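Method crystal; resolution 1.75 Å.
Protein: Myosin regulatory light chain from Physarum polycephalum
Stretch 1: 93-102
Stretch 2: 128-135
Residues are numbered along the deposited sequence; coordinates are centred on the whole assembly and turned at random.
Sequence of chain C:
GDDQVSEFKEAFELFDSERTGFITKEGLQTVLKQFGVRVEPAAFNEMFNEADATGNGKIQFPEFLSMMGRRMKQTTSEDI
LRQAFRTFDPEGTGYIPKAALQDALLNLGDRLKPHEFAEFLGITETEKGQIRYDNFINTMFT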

# COMPACT_ATOMS: atom_id res chain seq x y z
N THR C 93 1.54 11.67 17.51
CA THR C 93 0.73 12.84 17.87
C THR C 93 -0.74 12.48 18.08
O THR C 93 -1.42 13.09 18.91
CB THR C 93 0.86 13.95 16.79
OG1 THR C 93 2.24 14.32 16.64
CG2 THR C 93 0.22 15.26 17.25
N GLY C 94 -1.21 11.47 17.35
CA GLY C 94 -2.62 11.17 17.27
C GLY C 94 -3.39 12.17 16.42
O GLY C 94 -4.61 12.09 16.35
N TYR C 95 -2.69 13.10 15.77
CA TYR C 95 -3.33 14.11 14.94
C TYR C 95 -2.70 14.15 13.54
O TYR C 95 -1.49 13.95 13.38
CB TYR C 95 -3.22 15.50 15.59
CG TYR C 95 -4.17 15.73 16.76
CD1 TYR C 95 -3.91 15.17 18.01
CD2 TYR C 95 -5.32 16.50 16.62
CE1 TYR C 95 -4.76 15.37 19.08
CE2 TYR C 95 -6.18 16.71 17.69
CZ TYR C 95 -5.90 16.14 18.92
OH TYR C 95 -6.75 16.35 19.98
N ILE C 96 -3.54 14.38 12.53
CA ILE C 96 -3.12 14.52 11.14
C ILE C 96 -3.74 15.82 10.61
O ILE C 96 -4.93 16.06 10.80
CB ILE C 96 -3.61 13.32 10.28
CG1 ILE C 96 -3.03 11.99 10.80
CG2 ILE C 96 -3.26 13.53 8.79
CD1 ILE C 96 -3.67 10.74 10.21
N PRO C 97 -2.96 16.68 9.97
CA PRO C 97 -3.51 17.90 9.35
C PRO C 97 -4.55 17.57 8.27
O PRO C 97 -4.21 16.75 7.33
CB PRO C 97 -2.28 18.56 8.70
CG PRO C 97 -1.12 18.00 9.44
CD PRO C 97 -1.49 16.58 9.79
N LYS C 98 -5.75 18.19 8.39
CA LYS C 98 -6.91 17.80 7.56
C LYS C 98 -6.65 18.03 6.04
O LYS C 98 -7.25 17.34 5.22
CB LYS C 98 -8.20 18.50 8.05
CG LYS C 98 -8.98 19.36 7.05
CD LYS C 98 -10.30 18.73 6.64
CE LYS C 98 -10.95 19.49 5.49
NZ LYS C 98 -11.42 20.84 5.89
N ALA C 99 -5.79 18.98 5.69
CA ALA C 99 -5.44 19.23 4.28
C ALA C 99 -4.53 18.13 3.67
O ALA C 99 -4.56 17.85 2.46
CB ALA C 99 -4.77 20.61 4.13
N ALA C 100 -3.74 17.50 4.55
CA ALA C 100 -2.86 16.37 4.19
C ALA C 100 -3.59 15.03 3.97
O ALA C 100 -3.30 14.34 2.98
CB ALA C 100 -1.80 16.19 5.27
N LEU C 101 -4.48 14.65 4.89
CA LEU C 101 -5.26 13.42 4.72
C LEU C 101 -6.25 13.62 3.55
O LEU C 101 -6.51 12.69 2.78
CB LEU C 101 -6.01 13.04 6.05
CG LEU C 101 -6.27 11.56 6.45
CD1 LEU C 101 -5.05 10.66 6.28
CD2 LEU C 101 -6.79 11.46 7.90
N GLN C 102 -6.80 14.83 3.43
CA GLN C 102 -7.88 15.10 2.46
C GLN C 102 -7.33 14.81 1.10
O GLN C 102 -7.92 14.08 0.33
CB GLN C 102 -8.43 16.55 2.53
CG GLN C 102 -9.52 16.86 1.48
CD GLN C 102 -10.24 18.17 1.71
OE1 GLN C 102 -10.90 18.35 2.74
NE2 GLN C 102 -10.14 19.10 0.75
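Stretch 2 128-135: KGQIRYDN

Stretch 2 runs antiparallel to stretch 1 as a short extended strand, Gln130 and Ile131, that leads into a helix beginning at Asp134. The register sets Ile131 opposite Ile96, with their CA atoms 5.4 Å apart, and Gln130 opposite Pro97, CA to CA 4.9 Å. The isoleucines form the hydrogen-bonded pair and satisfy each other twice: Ile96 N donates to Ile131 O at 2.9 Å, and Ile131 N returns the bond to Ile96 O at 3.1 Å. Proline has no amide hydrogen to offer, so it suits the non-hydrogen-bonded position. Pro97 sits at the N-cap position, and Pro97 O accepts from Ala100 N (2.9 Å) and Leu101 N (3.2 Å) as the helix begins. Lys98 N, free in that first turn, is satisfied across the contact by Gly129 O at 3.1 Å, nearly linear.

Beyond the ladder the pairing fails: Gly94 O and Arg132 O, both acceptors, approach to 2.6 Å without a hydrogen bond. Arg132 O instead accepts from Asp134 N at a very short 2.5 Å.

Ile96 and Ile131 point to the same face of the sheet, where apolar contacts gather. Ile131 CG1 lies 3.7 Å from Ile96 CB, Ile131 CD1 reaches Leu101 CD2 at 3.3 Å, and Tyr133 CD2 meets Ile96 CD1 at 3.6 Å. Next to the ladder, Arg132 CG sits over one face of the Tyr95 ring, 3.7 Å from its centroid.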

# COMPACT_ATOMS: atom_id res chain seq x y z
N LYS C 128 -10.38 22.90 14.07
CA LYS C 128 -10.81 23.57 12.84
C LYS C 128 -10.15 23.00 11.59
O LYS C 128 -10.77 22.93 10.53
CB LYS C 128 -10.55 25.08 12.93
CG LYS C 128 -11.27 25.77 14.09
CD LYS C 128 -10.39 26.81 14.80
CE LYS C 128 -10.41 28.17 14.11
NZ LYS C 128 -9.38 28.25 13.04
N GLY C 129 -8.88 22.60 11.71
CA GLY C 129 -8.16 21.97 10.61
C GLY C 129 -7.34 20.76 11.04
O GLY C 129 -6.29 20.49 10.46
N GLN C 130 -7.82 20.04 12.05
CA GLN C 130 -7.09 18.88 12.56
C GLN C 130 -8.00 17.70 12.85
O GLN C 130 -9.07 17.84 13.45
CB GLN C 130 -6.30 19.25 13.81
CG GLN C 130 -4.84 19.58 13.51
CD GLN C 130 -4.06 19.98 14.75
OE1 GLN C 130 -3.09 20.73 14.66
NE2 GLN C 130 -4.48 19.49 15.91
N ILE C 131 -7.52 16.52 12.45
CA ILE C 131 -8.28 15.29 12.61
C ILE C 131 -7.53 14.42 13.65
O ILE C 131 -6.28 14.17 13.51
CB ILE C 131 -8.50 14.60 11.20
CG1 ILE C 131 -7.30 13.78 10.75
CG2 ILE C 131 -8.86 15.62 10.12
CD1 ILE C 131 -7.52 12.30 10.99
N ARG C 132 -8.29 14.00 14.70
CA ARG C 132 -7.69 13.18 15.78
C ARG C 132 -7.59 11.68 15.46
O ARG C 132 -6.94 10.94 16.19
CB ARG C 132 -8.47 13.36 17.09
CG ARG C 132 -7.56 13.27 18.31
CD ARG C 132 -7.70 11.99 19.13
NE ARG C 132 -7.55 12.24 20.56
CZ ARG C 132 -8.39 12.95 21.31
NH1 ARG C 132 -8.16 13.10 22.60
NH2 ARG C 132 -9.47 13.50 20.76
N TYR C 133 -8.22 11.26 14.36
CA TYR C 133 -8.49 9.85 14.03
C TYR C 133 -8.82 8.80 15.11
O TYR C 133 -9.42 7.78 14.78
CB TYR C 133 -7.41 9.31 13.09
CG TYR C 133 -6.03 9.15 13.68
CD1 TYR C 133 -5.67 7.99 14.36
CD2 TYR C 133 -5.06 10.14 13.48
CE1 TYR C 133 -4.41 7.82 14.87
CE2 TYR C 133 -3.79 9.98 13.99
CZ TYR C 133 -3.46 8.82 14.68
OH TYR C 133 -2.19 8.65 15.18
N ASP C 134 -8.44 9.01 16.37
CA ASP C 134 -8.83 8.07 17.43
C ASP C 134 -10.32 8.14 17.68
O ASP C 134 -10.91 7.15 18.10
CB ASP C 134 -8.06 8.32 18.73
CG ASP C 134 -6.65 7.78 18.67
OD1 ASP C 134 -6.51 6.58 18.35
OD2 ASP C 134 -5.63 8.49 18.90
N ASN C 135 -10.94 9.28 17.39
CA ASN C 135 -12.40 9.40 17.50
C ASN C 135 -13.09 8.44 16.54
O ASN C 135 -14.12 7.87 16.88
CB ASN C 135 -12.87 10.83 17.21
CG ASN C 135 -12.46 11.79 18.31
OD1 ASN C 135 -11.42 11.62 18.94
ND2 ASN C 135 -13.30 12.79 18.57